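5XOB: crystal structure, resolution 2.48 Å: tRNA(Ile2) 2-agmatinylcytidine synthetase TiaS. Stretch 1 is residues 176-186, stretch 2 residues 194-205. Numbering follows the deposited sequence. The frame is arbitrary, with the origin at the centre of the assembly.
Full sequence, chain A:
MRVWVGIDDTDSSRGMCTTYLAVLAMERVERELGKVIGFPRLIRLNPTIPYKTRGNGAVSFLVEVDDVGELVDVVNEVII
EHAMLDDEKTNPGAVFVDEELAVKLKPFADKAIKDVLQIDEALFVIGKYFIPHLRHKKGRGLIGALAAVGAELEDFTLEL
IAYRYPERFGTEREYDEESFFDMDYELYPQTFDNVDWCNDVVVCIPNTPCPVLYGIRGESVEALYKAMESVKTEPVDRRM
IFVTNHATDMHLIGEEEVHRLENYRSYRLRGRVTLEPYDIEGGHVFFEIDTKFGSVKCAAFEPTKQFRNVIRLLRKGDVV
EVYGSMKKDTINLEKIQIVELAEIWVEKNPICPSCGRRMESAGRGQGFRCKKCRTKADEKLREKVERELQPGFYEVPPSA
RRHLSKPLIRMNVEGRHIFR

Stretch 1, residues 176-186: DEESFFDMDYE
Stretch 2 194-205: NVDWCNDVVVCI

Two consecutive phenylalanines, Phe 180 and Phe 181, on a helix that runs from Glu 177 through Glu 186 and continues beyond, form the apolar centre of this contact, packing against a hairpin-like segment that begins at Asn 194. Phe 181 (chi1 -79°, m; chi2 -76°) pairs in register with Val 195, Phe 181 CA lying 6.4 Å from Val 195 CA. Val 195 CG2 sits over one face of the Phe 181 ring, 3.8 Å from the centroid, while Val 195 CG1 reaches Phe 181 CE1 at 3.3 Å. Phe 180 (m; chi2 -96°) points its CA-to-CB bond toward the segment, and Phe 180 CA lies 7.2 Å from Val 202 CA. Ile 205 CD1 covers one face of the Phe 180 ring, 3.9 Å from the centroid; Val 202 CG1 (chi1 t) lies 4.1 Å from Phe 180 CG, and Cys 204 SG (chi1 p) 3.7 Å from Phe 180 CD1. Flat rings suit these places because they offer broad faces to compact methyl groups.

The hairpin backbone is extended at Val 195 (-155/147) and Val 201 (-135/134), and these strands run antiparallel: Asp 196 N donates to Val 201 O (2.8 Å), and Val 201 N to Asp 196 O (3.3 Å). Asp 200 takes up the left-handed conformation (54/59) in the intervening turn.

Outward, Trp 197 (m; chi2 96°) meets Phe 181 obliquely, planes at 59° and six-membered-ring centroids 4.8 Å apart. Tryptophan combines a large apolar surface with a donor: Trp 197 NE1 gives a hydrogen bond to Asp 184 OD2 (2.7 Å, 142°), the one hydrogen bond across the contact. Asp 184 (t; chi2 69°), one helical turn after Phe 180, projects its CA-to-CB bond toward the hairpin, placing a carboxylate beside the indole edge. Asp 176 (t; chi2 -70°), just before the helix, caps it with a single bond, Asp 176 OD1 accepting from Ser 179 N at 2.7 Å.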

# COMPACT_ATOMS: atom_id res chain seq x y z
N ASP A 176 -16.48 -13.54 -14.31
CA ASP A 176 -16.92 -12.56 -15.29
C ASP A 176 -16.25 -11.22 -14.97
O ASP A 176 -16.56 -10.60 -13.96
CB ASP A 176 -18.45 -12.43 -15.26
CG ASP A 176 -18.99 -11.49 -16.33
OD1 ASP A 176 -18.78 -10.27 -16.22
OD2 ASP A 176 -19.67 -11.98 -17.27
N GLU A 177 -15.32 -10.81 -15.83
CA GLU A 177 -14.66 -9.51 -15.71
C GLU A 177 -15.62 -8.34 -15.55
O GLU A 177 -15.48 -7.53 -14.63
CB GLU A 177 -13.79 -9.24 -16.94
CG GLU A 177 -12.31 -9.46 -16.71
CD GLU A 177 -11.48 -9.21 -17.96
OE1 GLU A 177 -11.94 -8.48 -18.86
OE2 GLU A 177 -10.36 -9.76 -18.03
N GLU A 178 -16.57 -8.24 -16.47
CA GLU A 178 -17.50 -7.12 -16.49
C GLU A 178 -18.21 -7.00 -15.15
O GLU A 178 -18.40 -5.91 -14.62
CB GLU A 178 -18.52 -7.28 -17.64
CG GLU A 178 -19.31 -6.03 -17.98
CD GLU A 178 -18.43 -4.83 -18.32
OE1 GLU A 178 -18.90 -3.68 -18.14
OE2 GLU A 178 -17.27 -5.02 -18.75
N SER A 179 -18.57 -8.15 -14.60
CA SER A 179 -19.13 -8.26 -13.25
C SER A 179 -18.47 -7.33 -12.24
O SER A 179 -19.16 -6.70 -11.43
CB SER A 179 -18.97 -9.70 -12.76
OG SER A 179 -19.85 -9.95 -11.71
N PHE A 180 -17.14 -7.25 -12.28
CA PHE A 180 -16.37 -6.48 -11.29
C PHE A 180 -16.29 -4.99 -11.59
O PHE A 180 -16.38 -4.16 -10.68
CB PHE A 180 -14.96 -7.07 -11.18
CG PHE A 180 -14.92 -8.43 -10.54
CD1 PHE A 180 -14.67 -8.56 -9.18
CD2 PHE A 180 -15.16 -9.56 -11.30
CE1 PHE A 180 -14.64 -9.82 -8.59
CE2 PHE A 180 -15.14 -10.82 -10.71
CZ PHE A 180 -14.88 -10.95 -9.35
N PHE A 181 -16.09 -4.65 -12.87
CA PHE A 181 -16.17 -3.26 -13.33
C PHE A 181 -17.56 -2.69 -13.04
O PHE A 181 -17.69 -1.57 -12.56
CB PHE A 181 -15.86 -3.16 -14.83
CG PHE A 181 -14.39 -3.22 -15.15
CD1 PHE A 181 -13.58 -2.11 -14.93
CD2 PHE A 181 -13.82 -4.36 -15.69
CE1 PHE A 181 -12.22 -2.15 -15.23
CE2 PHE A 181 -12.46 -4.41 -15.99
CZ PHE A 181 -11.66 -3.30 -15.76
N ASP A 182 -18.59 -3.48 -13.33
CA ASP A 182 -19.97 -3.08 -13.05
C ASP A 182 -20.21 -2.88 -11.56
O ASP A 182 -20.93 -1.96 -11.16
CB ASP A 182 -20.96 -4.12 -13.56
CG ASP A 182 -21.15 -4.08 -15.07
OD1 ASP A 182 -20.58 -3.17 -15.73
OD2 ASP A 182 -21.86 -4.96 -15.59
N MET A 183 -19.63 -3.77 -10.76
CA MET A 183 -19.75 -3.69 -9.31
C MET A 183 -19.06 -2.42 -8.79
O MET A 183 -19.54 -1.79 -7.84
CB MET A 183 -19.15 -4.94 -8.65
CG MET A 183 -19.03 -4.89 -7.13
SD MET A 183 -17.58 -4.01 -6.51
CE MET A 183 -16.24 -5.04 -7.15
N ASP A 184 -17.95 -2.06 -9.43
CA ASP A 184 -17.19 -0.87 -9.06
C ASP A 184 -17.96 0.41 -9.37
O ASP A 184 -17.98 1.34 -8.55
CB ASP A 184 -15.84 -0.87 -9.78
CG ASP A 184 -14.92 0.24 -9.29
OD1 ASP A 184 -14.45 0.16 -8.13
OD2 ASP A 184 -14.66 1.18 -10.08
N TYR A 185 -18.60 0.46 -10.53
CA TYR A 185 -19.43 1.60 -10.90
C TYR A 185 -20.54 1.80 -9.86
O TYR A 185 -20.78 2.92 -9.40
CB TYR A 185 -20.03 1.41 -12.29
N GLU A 186 -21.19 0.71 -9.46
CA GLU A 186 -22.29 0.80 -8.51
C GLU A 186 -21.89 1.30 -7.12
O GLU A 186 -22.54 2.19 -6.57
CB GLU A 186 -23.00 -0.55 -8.38
CG GLU A 186 -24.09 -0.77 -9.41
CD GLU A 186 -25.18 0.29 -9.33
OE1 GLU A 186 -25.55 0.84 -10.40
OE2 GLU A 186 -25.65 0.59 -8.20
N ASN A 194 -10.55 -2.08 -6.48
CA ASN A 194 -10.83 -3.43 -6.91
C ASN A 194 -10.71 -3.57 -8.43
O ASN A 194 -10.78 -4.67 -8.96
CB ASN A 194 -12.21 -3.85 -6.39
CG ASN A 194 -12.33 -3.70 -4.88
OD1 ASN A 194 -11.46 -4.13 -4.11
ND2 ASN A 194 -13.41 -3.06 -4.44
N VAL A 195 -10.46 -2.44 -9.10
CA VAL A 195 -10.43 -2.38 -10.55
C VAL A 195 -9.56 -1.19 -10.97
O VAL A 195 -9.52 -0.18 -10.25
CB VAL A 195 -11.87 -2.22 -11.10
CG1 VAL A 195 -12.00 -1.06 -12.08
CG2 VAL A 195 -12.36 -3.52 -11.72
N ASP A 196 -8.86 -1.32 -12.10
CA ASP A 196 -8.13 -0.19 -12.70
C ASP A 196 -8.75 0.10 -14.04
O ASP A 196 -8.57 -0.66 -14.99
CB ASP A 196 -6.64 -0.49 -12.87
CG ASP A 196 -5.83 0.74 -13.28
OD1 ASP A 196 -6.41 1.83 -13.53
OD2 ASP A 196 -4.59 0.62 -13.35
N TRP A 197 -9.50 1.20 -14.12
CA TRP A 197 -10.19 1.57 -15.35
C TRP A 197 -9.21 1.94 -16.44
O TRP A 197 -9.36 1.54 -17.59
CB TRP A 197 -11.15 2.73 -15.09
CG TRP A 197 -12.25 2.36 -14.17
CD1 TRP A 197 -12.29 2.56 -12.83
CD2 TRP A 197 -13.47 1.69 -14.52
NE1 TRP A 197 -13.47 2.08 -12.31
CE2 TRP A 197 -14.22 1.54 -13.33
CE3 TRP A 197 -14.02 1.23 -15.73
CZ2 TRP A 197 -15.48 0.93 -13.30
CZ3 TRP A 197 -15.28 0.62 -15.70
CH2 TRP A 197 -15.99 0.48 -14.50
N CYS A 198 -8.19 2.70 -16.07
CA CYS A 198 -7.18 3.14 -17.01
C CYS A 198 -6.43 1.96 -17.64
O CYS A 198 -6.17 1.97 -18.84
CB CYS A 198 -6.20 4.10 -16.33
SG CYS A 198 -5.02 4.86 -17.46
N ASN A 199 -6.10 0.95 -16.84
CA ASN A 199 -5.25 -0.15 -17.31
C ASN A 199 -5.99 -1.46 -17.61
O ASN A 199 -5.38 -2.45 -18.01
CB ASN A 199 -4.11 -0.38 -16.32
CG ASN A 199 -3.15 0.80 -16.24
OD1 ASN A 199 -2.12 0.83 -16.91
ND2 ASN A 199 -3.50 1.80 -15.42
N ASP A 200 -7.31 -1.43 -17.43
CA ASP A 200 -8.19 -2.57 -17.72
C ASP A 200 -7.72 -3.83 -16.99
O ASP A 200 -7.41 -4.85 -17.60
CB ASP A 200 -8.30 -2.81 -19.24
CG ASP A 200 -9.68 -3.31 -19.66
OD1 ASP A 200 -10.68 -3.05 -18.94
OD2 ASP A 200 -9.78 -3.94 -20.73
N VAL A 201 -7.67 -3.73 -15.66
CA VAL A 201 -7.23 -4.83 -14.82
C VAL A 201 -8.17 -4.97 -13.64
O VAL A 201 -8.53 -3.97 -13.01
CB VAL A 201 -5.80 -4.58 -14.29
CG1 VAL A 201 -5.41 -5.65 -13.28
CG2 VAL A 201 -4.80 -4.53 -15.43
N VAL A 202 -8.57 -6.20 -13.34
CA VAL A 202 -9.23 -6.49 -12.07
C VAL A 202 -8.15 -6.77 -11.04
O VAL A 202 -7.44 -7.77 -11.11
CB VAL A 202 -10.19 -7.69 -12.14
CG1 VAL A 202 -10.84 -7.92 -10.78
CG2 VAL A 202 -11.25 -7.47 -13.20
N VAL A 203 -8.07 -5.86 -10.08
CA VAL A 203 -7.00 -5.86 -9.10
C VAL A 203 -7.32 -6.83 -7.95
O VAL A 203 -6.41 -7.44 -7.39
CB VAL A 203 -6.80 -4.43 -8.54
CG1 VAL A 203 -5.64 -4.38 -7.55
CG2 VAL A 203 -6.55 -3.45 -9.68
N CYS A 204 -8.60 -6.98 -7.63
CA CYS A 204 -8.99 -7.76 -6.45
C CYS A 204 -8.85 -9.28 -6.64
O CYS A 204 -9.18 -10.04 -5.74
CB CYS A 204 -10.41 -7.39 -5.99
SG CYS A 204 -11.74 -7.54 -7.20
N ILE A 205 -8.34 -9.70 -7.79
CA ILE A 205 -8.23 -11.12 -8.11
C ILE A 205 -6.77 -11.48 -8.30
O ILE A 205 -6.15 -11.06 -9.28
CB ILE A 205 -9.04 -11.44 -9.37
CG1 ILE A 205 -10.53 -11.36 -9.01
CG2 ILE A 205 -8.67 -12.81 -9.94
CD1 ILE A 205 -11.48 -11.59 -10.16